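Local coordinates for protein acyl-CoA dehydrogenase (Mycobacterium thermoresistibile, PDB 3PFD) that probably catalyses the FAD-dependent 2,3-dehydrogenation of saturated acyl-CoA thioesters in fatty acid metabolism, and binds the reduced flavin cofactor, at residues L138-A143 and G165-I170. Residues are numbered along the deposited sequence; the frame is centred on the assembly and turned at random.
Sequences LSEREA and GSKCWI. With FDA (dihydroflavine-adenine dinucleotide), chain B.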
loop_
_atom_site.group_PDB
_atom_site.type_symbol
_atom_site.label_atom_id
_atom_site.label_comp_id
_atom_site.label_asym_id
_atom_site.label_seq_id
_atom_site.Cartn_x
_atom_site.Cartn_y
_atom_site.Cartn_z
ATOM N N LEU C 138 -18.528 -24.787 14.225
ATOM C CA LEU C 138 -17.715 -24.347 15.348
ATOM C C LEU C 138 -18.245 -23.039 15.948
ATOM O O LEU C 138 -18.467 -22.958 17.165
ATOM C CB LEU C 138 -16.244 -24.172 14.921
ATOM C CG LEU C 138 -15.277 -23.581 15.967
ATOM C CD1 LEU C 138 -14.790 -24.653 16.912
ATOM C CD2 LEU C 138 -14.072 -22.914 15.283
ATOM N N SER C 139 -18.433 -22.031 15.092
ATOM C CA SER C 139 -18.774 -20.663 15.505
ATOM C C SER C 139 -20.144 -20.513 16.189
ATOM O O SER C 139 -21.090 -21.245 15.892
ATOM C CB SER C 139 -18.731 -19.715 14.295
ATOM O OG SER C 139 -17.481 -19.741 13.602
ATOM N N GLU C 140 -20.244 -19.520 17.076
ATOM C CA GLU C 140 -21.515 -19.133 17.707
ATOM C C GLU C 140 -21.567 -17.625 17.671
ATOM O O GLU C 140 -20.563 -16.980 17.334
ATOM C CB GLU C 140 -21.644 -19.668 19.153
ATOM C CG GLU C 140 -21.557 -21.164 19.206
ATOM C CD GLU C 140 -21.610 -21.741 20.598
ATOM O OE1 GLU C 140 -21.839 -20.977 21.556
ATOM O OE2 GLU C 140 -21.427 -22.973 20.725
ATOM N N ARG C 141 -22.724 -17.053 17.999
ATOM C CA ARG C 141 -22.873 -15.596 17.918
ATOM C C ARG C 141 -21.829 -14.908 18.785
ATOM O O ARG C 141 -21.256 -13.905 18.372
ATOM C CB ARG C 141 -24.278 -15.118 18.308
ATOM C CG ARG C 141 -25.352 -15.385 17.285
ATOM C CD ARG C 141 -25.082 -14.669 15.927
ATOM N NE ARG C 141 -26.001 -15.184 14.929
ATOM C CZ ARG C 141 -25.925 -15.007 13.614
ATOM N NH1 ARG C 141 -24.942 -14.315 13.074
ATOM N NH2 ARG C 141 -26.851 -15.552 12.832
ATOM N N GLU C 142 -21.567 -15.472 19.964
ATOM C CA GLU C 142 -20.628 -14.875 20.891
ATOM C C GLU C 142 -19.265 -15.578 20.917
ATOM O O GLU C 142 -18.416 -15.278 21.735
ATOM C CB GLU C 142 -21.263 -14.790 22.284
ATOM C CG GLU C 142 -22.680 -14.093 22.277
ATOM C CD GLU C 142 -22.645 -12.635 21.763
ATOM O OE1 GLU C 142 -23.512 -12.239 20.972
ATOM O OE2 GLU C 142 -21.725 -11.886 22.168
ATOM N N ALA C 143 -19.044 -16.483 19.976
ATOM C CA ALA C 143 -17.763 -17.176 19.879
ATOM C C ALA C 143 -17.362 -17.291 18.429
ATOM O O ALA C 143 -17.668 -18.281 17.757
ATOM C CB ALA C 143 -17.825 -18.563 20.557
ATOM N N GLY C 165 -27.701 -26.615 22.301
ATOM C CA GLY C 165 -27.184 -25.277 22.010
ATOM C C GLY C 165 -27.526 -24.850 20.596
ATOM O O GLY C 165 -28.570 -25.246 20.042
ATOM N N SER C 166 -26.652 -24.031 20.019
ATOM C CA SER C 166 -26.825 -23.550 18.667
ATOM C C SER C 166 -25.513 -23.044 18.097
ATOM O O SER C 166 -24.631 -22.585 18.829
ATOM C CB SER C 166 -27.876 -22.436 18.617
ATOM O OG SER C 166 -27.458 -21.324 19.373
ATOM N N LYS C 167 -25.414 -23.116 16.775
ATOM C CA LYS C 167 -24.266 -22.592 16.053
ATOM C C LYS C 167 -24.728 -21.580 15.014
ATOM O O LYS C 167 -25.935 -21.478 14.721
ATOM C CB LYS C 167 -23.498 -23.729 15.380
ATOM C CG LYS C 167 -22.928 -24.766 16.351
ATOM C CD LYS C 167 -21.799 -24.161 17.205
ATOM C CE LYS C 167 -21.022 -25.261 17.922
ATOM N NZ LYS C 167 -20.074 -24.694 18.934
ATOM N N CYS C 168 -23.781 -20.835 14.452
ATOM C CA CYS C 168 -24.101 -19.921 13.360
ATOM C C CYS C 168 -22.943 -19.777 12.412
ATOM O O CYS C 168 -21.817 -20.192 12.724
ATOM C CB CYS C 168 -24.540 -18.547 13.882
ATOM S SG CYS C 168 -23.270 -17.647 14.709
ATOM N N TRP C 169 -23.228 -19.162 11.265
ATOM C CA TRP C 169 -22.279 -18.998 10.167
ATOM C C TRP C 169 -21.922 -20.299 9.451
ATOM O O TRP C 169 -20.852 -20.376 8.825
ATOM C CB TRP C 169 -20.965 -18.320 10.620
ATOM C CG TRP C 169 -21.089 -17.008 11.374
ATOM C CD1 TRP C 169 -20.625 -16.741 12.643
ATOM C CD2 TRP C 169 -21.654 -15.784 10.891
ATOM N NE1 TRP C 169 -20.879 -15.424 12.976
ATOM C CE2 TRP C 169 -21.523 -14.823 11.927
ATOM C CE3 TRP C 169 -22.283 -15.409 9.694
ATOM C CZ2 TRP C 169 -21.984 -13.502 11.791
ATOM C CZ3 TRP C 169 -22.728 -14.087 9.552
ATOM C CH2 TRP C 169 -22.583 -13.159 10.602
ATOM N N ILE C 170 -22.808 -21.293 9.485
ATOM C CA ILE C 170 -22.441 -22.634 9.013
ATOM C C ILE C 170 -22.638 -22.761 7.507
ATOM O O ILE C 170 -23.763 -22.818 6.998
ATOM C CB ILE C 170 -23.177 -23.774 9.797
ATOM C CG1 ILE C 170 -22.956 -23.646 11.316
ATOM C CG2 ILE C 170 -22.784 -25.177 9.253
ATOM C CD1 ILE C 170 -21.467 -23.347 11.767
HETATM P PA FDA B . -15.139 -11.242 15.672
HETATM O O1A FDA B . -14.304 -12.327 16.293
HETATM O O2A FDA B . -16.156 -10.487 16.492
HETATM O O5B FDA B . -14.116 -10.183 15.017
HETATM C C5B FDA B . -14.442 -8.804 14.813
HETATM C C4B FDA B . -13.165 -8.041 14.434
HETATM O O4B FDA B . -12.249 -8.022 15.535
HETATM C C3B FDA B . -12.419 -8.712 13.279
HETATM O O3B FDA B . -11.788 -7.679 12.509
HETATM C C2B FDA B . -11.348 -9.531 13.981
HETATM O O2B FDA B . -10.198 -9.764 13.163
HETATM C C1B FDA B . -11.022 -8.635 15.155
HETATM N N9A FDA B . -10.384 -9.364 16.270
HETATM C C8A FDA B . -10.970 -10.270 17.074
HETATM N N7A FDA B . -10.065 -10.707 17.985
HETATM C C5A FDA B . -8.893 -10.070 17.746
HETATM C C6A FDA B . -7.625 -10.121 18.349
HETATM N N6A FDA B . -7.394 -10.961 19.406
HETATM N N1A FDA B . -6.634 -9.328 17.862
HETATM C C2A FDA B . -6.880 -8.516 16.809
HETATM N N3A FDA B . -8.089 -8.435 16.207
HETATM C C4A FDA B . -9.107 -9.213 16.655
HETATM N N1 FDA B . -17.763 -20.757 11.132
HETATM C C2 FDA B . -18.072 -22.084 11.267
HETATM O O2 FDA B . -18.061 -22.649 12.394
HETATM N N3 FDA B . -18.403 -22.811 10.179
HETATM C C4 FDA B . -18.430 -22.246 8.950
HETATM O O4 FDA B . -18.756 -22.971 7.995
HETATM C C4X FDA B . -18.095 -20.888 8.773
HETATM N N5 FDA B . -18.227 -20.276 7.579
HETATM C C5X FDA B . -18.449 -18.952 7.507
HETATM C C6 FDA B . -19.083 -18.381 6.395
HETATM C C7 FDA B . -19.375 -17.005 6.380
HETATM C C7M FDA B . -20.052 -16.383 5.177
HETATM C C8 FDA B . -19.004 -16.197 7.446
HETATM C C8M FDA B . -19.290 -14.706 7.454
HETATM C C9 FDA B . -18.368 -16.760 8.537
HETATM C C9A FDA B . -18.102 -18.132 8.579
HETATM N N10 FDA B . -17.686 -18.731 9.788
HETATM C C10 FDA B . -17.762 -20.146 9.901
HETATM C "C1'" FDA B . -17.424 -17.904 10.967
HETATM C "C2'" FDA B . -16.068 -17.191 10.879
HETATM O "O2'" FDA B . -14.944 -18.081 11.061
HETATM C "C3'" FDA B . -16.085 -16.047 11.870
HETATM O "O3'" FDA B . -16.883 -14.977 11.303
HETATM C "C4'" FDA B . -14.669 -15.534 12.195
HETATM O "O4'" FDA B . -13.961 -16.495 12.982
HETATM C "C5'" FDA B . -14.695 -14.215 12.955
HETATM O "O5'" FDA B . -15.633 -14.302 14.036
HETATM P P FDA B . -16.737 -13.143 14.200
HETATM O O1P FDA B . -17.496 -13.047 12.900
HETATM O O2P FDA B . -17.487 -13.373 15.491
HETATM O O3P FDA B . -15.854 -11.799 14.308
HETATM O O HOH W 1 -19.831 -14.865 15.525
#
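Glu140 and Lys167 lie where the loop 138-143 passes nearest the strand 165-170, their CA atoms 4.7 Å apart and the two chain directions 111° from each other. One backbone bond joins the segments, from Cys168 N to Ser139 O (3.1 Å); beyond it the loop makes a type I turn from Glu140 to Ala143. The Lys167 chain, bent at chi2 (-68°), passes its CD beside Ser139 O and ends between two acceptors of the loop. Lys167 NZ reaches Leu138 O from above the carbonyl plane and forms a salt bridge to the anti side of Glu140 OE2 (2.8 Å). Met182 O also accepts from NZ, while Arg151 N and Thr152 OG1 hold the Glu140 carboxylate, so this buried ion pair is fixed at both ends. Toward the turn, Cys168 SG packs against Arg141 N and Glu140 C, and Cys168 CB lies under the guanidinium face. Arg141 NH1 stands 3.3 Å above the Trp169 ring, toward its rim, in a cation-pi contact with the two planes steeply inclined; NH2 pairs with Glu212 and Glu224. FDA O3' lies over the opposite face of the indole, and Ser139 CB at its edge. Water 1 links Trp169 NE1 to Glu140 O and FDA O2P. FDA O2 accepts from Leu138 N. Ser139 N also donates to FDA O2 (2.8 Å), nearly straight at 175°, and FDA N1 donates to Ser139 OG (2.7 Å). The two N-H groups would stabilise electron density on O2 and hold the pyrimidine edge in place, the middle-domain loop and strand forming one wall of a pocket that another subunit helps complete.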